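Adhesion and penetration protein autotransporter (Haemophilus influenzae, PDB 3SYJ) probably acts as a secreted serine protease and mediates bacterial adherence to and invasion of host cells, with its passenger domain also driving bacterial aggregation. Local coordinates at residues I698-I703 / K718-L723. Residues are numbered along the deposited sequence; the frame is centred on the assembly and turned at random.
Sequences IPKTQI and KGLAKL
Q702 and K722 meet through two different chain shapes: chi2 (-57°) of the glutamine bends CD back, whereas chi1 (178°) of the lysine sets CG anti to its backbone N, and the chain stays extended beyond it. The bent side chain leaves its carboxamide beside the lysine methylenes, OE1 of Q702 coming 3.4 Å from CD of K722. Both ends of that amide are engaged: NE2 donates to the carbonyl O of K700, from above the carbonyl plane and tilted from its own amide plane, while OE1 is hydrogen-bonded to ND2 of N724. These bonds keep the carboxamide close to the backbone, and the lysine chain runs on past it.

Strands 701-703 and 721-723 run parallel, pairing T701 with A721, Q702 with K722 and I703 with L723. T701 N is hydrogen-bonded to O of L720 at 3.0 Å; K722 N then gives a 2.7 Å bond to T701 O, and I703 N one of 2.8 Å to K722 O. This in-register stacking of parallel strands from successive coils is characteristic of a beta-solenoid, in autotransporter passenger domains a right-handed beta-helix, here in the second beta-solenoid repeat region of Hap. Strand 742-744 continues the ladder beyond 721-723.

On the face carrying T701, A721, I703 and L723, I703 and L723 stack: CG2 of I703 packs on CD1 of L723 at 3.6 Å, and I703 also touches F662. The buried T701 turns OG1 to the carbonyl O of V645, which satisfies it. Where the coils enter the strands, L720, centre of an inverse gamma turn, lays CD1 against CG2 of I698 (3.7 Å) and CD2 against CG of K700 (4.0 Å), crossing both side chains at about a right angle.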
ATOM      1  N   ILE A 698     -10.298  -7.700 -32.996  1.00 22.44           N
ATOM      2  CA  ILE A 698      -9.265  -6.873 -32.396  1.00 19.88           C
ATOM      3  C   ILE A 698      -9.163  -7.054 -30.875  1.00 21.98           C
ATOM      4  O   ILE A 698     -10.137  -6.844 -30.149  1.00 22.88           O
ATOM      5  CB  ILE A 698      -9.482  -5.395 -32.741  1.00 18.85           C
ATOM      6  CG1 ILE A 698      -9.516  -5.218 -34.263  1.00 17.74           C
ATOM      7  CG2 ILE A 698      -8.402  -4.540 -32.094  1.00 20.23           C
ATOM      8  CD1 ILE A 698      -9.821  -3.816 -34.731  1.00 18.76           C
ATOM      9  N   PRO A 699      -7.974  -7.449 -30.388  1.00 23.59           N
ATOM     10  CA  PRO A 699      -7.734  -7.654 -28.955  1.00 23.17           C
ATOM     11  C   PRO A 699      -7.707  -6.339 -28.187  1.00 22.16           C
ATOM     12  O   PRO A 699      -7.359  -5.307 -28.763  1.00 21.05           O
ATOM     13  CB  PRO A 699      -6.334  -8.284 -28.932  1.00 20.72           C
ATOM     14  CG  PRO A 699      -5.700  -7.771 -30.180  1.00 23.24           C
ATOM     15  CD  PRO A 699      -6.806  -7.870 -31.180  1.00 22.39           C
ATOM     16  N   LYS A 700      -8.085  -6.381 -26.913  1.00 18.88           N
ATOM     17  CA  LYS A 700      -7.948  -5.227 -26.037  1.00 20.26           C
ATOM     18  C   LYS A 700      -6.500  -5.145 -25.563  1.00 21.84           C
ATOM     19  O   LYS A 700      -6.030  -6.004 -24.819  1.00 20.67           O
ATOM     20  CB  LYS A 700      -8.875  -5.348 -24.828  1.00 23.68           C
ATOM     21  CG  LYS A 700     -10.349  -5.200 -25.149  1.00 31.92           C
ATOM     22  CD  LYS A 700     -11.195  -5.172 -23.888  1.00 36.43           C
ATOM     23  CE  LYS A 700     -12.681  -5.317 -24.216  1.00 46.75           C
ATOM     24  NZ  LYS A 700     -13.512  -5.384 -22.975  1.00 58.77           N
ATOM     25  N   THR A 701      -5.798  -4.105 -25.987  1.00 19.87           N
ATOM     26  CA  THR A 701      -4.383  -3.974 -25.679  1.00 22.64           C
ATOM     27  C   THR A 701      -4.108  -3.923 -24.178  1.00 24.29           C
ATOM     28  O   THR A 701      -4.651  -3.079 -23.466  1.00 25.78           O
ATOM     29  CB  THR A 701      -3.817  -2.707 -26.310  1.00 18.59           C
ATOM     30  OG1 THR A 701      -4.092  -2.723 -27.718  1.00 18.30           O
ATOM     31  CG2 THR A 701      -2.322  -2.625 -26.068  1.00 18.51           C
ATOM     32  N   GLN A 702      -3.266  -4.829 -23.699  1.00 21.71           N
ATOM     33  CA  GLN A 702      -2.822  -4.776 -22.313  1.00 23.54           C
ATOM     34  C   GLN A 702      -1.604  -3.880 -22.235  1.00 23.26           C
ATOM     35  O   GLN A 702      -0.518  -4.262 -22.678  1.00 22.81           O
ATOM     36  CB  GLN A 702      -2.461  -6.168 -21.788  1.00 20.19           C
ATOM     37  CG  GLN A 702      -3.553  -7.192 -21.933  1.00 21.53           C
ATOM     38  CD  GLN A 702      -4.847  -6.775 -21.254  1.00 25.86           C
ATOM     39  OE1 GLN A 702      -4.878  -6.501 -20.051  1.00 24.99           O
ATOM     40  NE2 GLN A 702      -5.926  -6.742 -22.022  1.00 25.39           N
ATOM     41  N   ILE A 703      -1.787  -2.682 -21.686  1.00 23.28           N
ATOM     42  CA  ILE A 703      -0.677  -1.765 -21.450  1.00 20.34           C
ATOM     43  C   ILE A 703      -0.056  -2.092 -20.099  1.00 24.53           C
ATOM     44  O   ILE A 703      -0.606  -1.740 -19.054  1.00 27.03           O
ATOM     45  CB  ILE A 703      -1.145  -0.298 -21.442  1.00 23.29           C
ATOM     46  CG1 ILE A 703      -1.922   0.036 -22.723  1.00 24.57           C
ATOM     47  CG2 ILE A 703       0.038   0.633 -21.262  1.00 22.43           C
ATOM     48  CD1 ILE A 703      -2.872   1.221 -22.572  1.00 24.41           C
ATOM     49  N   LYS A 718      -8.045   4.691 -24.686  1.00 23.06           N
ATOM     50  CA  LYS A 718      -9.426   4.638 -25.152  1.00 24.64           C
ATOM     51  C   LYS A 718      -9.754   3.328 -25.850  1.00 23.88           C
ATOM     52  O   LYS A 718      -8.864   2.632 -26.346  1.00 25.53           O
ATOM     53  CB  LYS A 718      -9.678   5.789 -26.125  1.00 23.98           C
ATOM     54  CG  LYS A 718      -8.931   5.625 -27.434  1.00 22.77           C
ATOM     55  CD  LYS A 718      -8.819   6.918 -28.202  1.00 21.50           C
ATOM     56  CE  LYS A 718      -8.289   6.646 -29.602  1.00 27.07           C
ATOM     57  NZ  LYS A 718      -7.985   7.903 -30.337  1.00 34.31           N
ATOM     58  N   GLY A 719     -11.040   3.006 -25.895  1.00 22.10           N
ATOM     59  CA  GLY A 719     -11.523   1.868 -26.656  1.00 22.71           C
ATOM     60  C   GLY A 719     -10.946   0.531 -26.225  1.00 24.88           C
ATOM     61  O   GLY A 719     -10.947   0.193 -25.042  1.00 26.42           O
ATOM     62  N   LEU A 720     -10.456  -0.231 -27.199  1.00 22.56           N
ATOM     63  CA  LEU A 720      -9.969  -1.586 -26.968  1.00 24.28           C
ATOM     64  C   LEU A 720      -8.580  -1.571 -26.341  1.00 23.79           C
ATOM     65  O   LEU A 720      -7.579  -1.933 -26.970  1.00 19.05           O
ATOM     66  CB  LEU A 720      -9.960  -2.362 -28.280  1.00 21.18           C
ATOM     67  CG  LEU A 720     -11.340  -2.481 -28.927  1.00 22.36           C
ATOM     68  CD1 LEU A 720     -11.273  -3.275 -30.217  1.00 18.71           C
ATOM     69  CD2 LEU A 720     -12.309  -3.118 -27.952  1.00 23.56           C
ATOM     70  N   ALA A 721      -8.533  -1.134 -25.091  1.00 21.97           N
ATOM     71  CA  ALA A 721      -7.275  -0.981 -24.385  1.00 24.81           C
ATOM     72  C   ALA A 721      -7.517  -1.047 -22.889  1.00 25.87           C
ATOM     73  O   ALA A 721      -8.569  -0.627 -22.393  1.00 25.34           O
ATOM     74  CB  ALA A 721      -6.614   0.337 -24.753  1.00 22.17           C
ATOM     75  N   LYS A 722      -6.536  -1.592 -22.182  1.00 24.57           N
ATOM     76  CA  LYS A 722      -6.590  -1.714 -20.740  1.00 24.54           C
ATOM     77  C   LYS A 722      -5.233  -1.337 -20.161  1.00 24.93           C
ATOM     78  O   LYS A 722      -4.214  -1.959 -20.477  1.00 26.67           O
ATOM     79  CB  LYS A 722      -6.960  -3.143 -20.351  1.00 24.39           C
ATOM     80  CG  LYS A 722      -7.003  -3.407 -18.860  1.00 24.99           C
ATOM     81  CD  LYS A 722      -7.412  -4.844 -18.603  1.00 30.51           C
ATOM     82  CE  LYS A 722      -7.637  -5.119 -17.133  1.00 34.79           C
ATOM     83  NZ  LYS A 722      -8.199  -6.493 -16.940  1.00 40.60           N
ATOM     84  N   LEU A 723      -5.224  -0.302 -19.330  1.00 24.40           N
ATOM     85  CA  LEU A 723      -4.007   0.134 -18.661  1.00 24.99           C
ATOM     86  C   LEU A 723      -3.809  -0.662 -17.381  1.00 28.97           C
ATOM     87  O   LEU A 723      -4.606  -0.562 -16.450  1.00 29.25           O
ATOM     88  CB  LEU A 723      -4.073   1.629 -18.348  1.00 23.57           C
ATOM     89  CG  LEU A 723      -2.871   2.289 -17.668  1.00 26.23           C
ATOM     90  CD1 LEU A 723      -1.544   1.961 -18.357  1.00 22.43           C
ATOM     91  CD2 LEU A 723      -3.070   3.792 -17.614  1.00 25.40           C
TER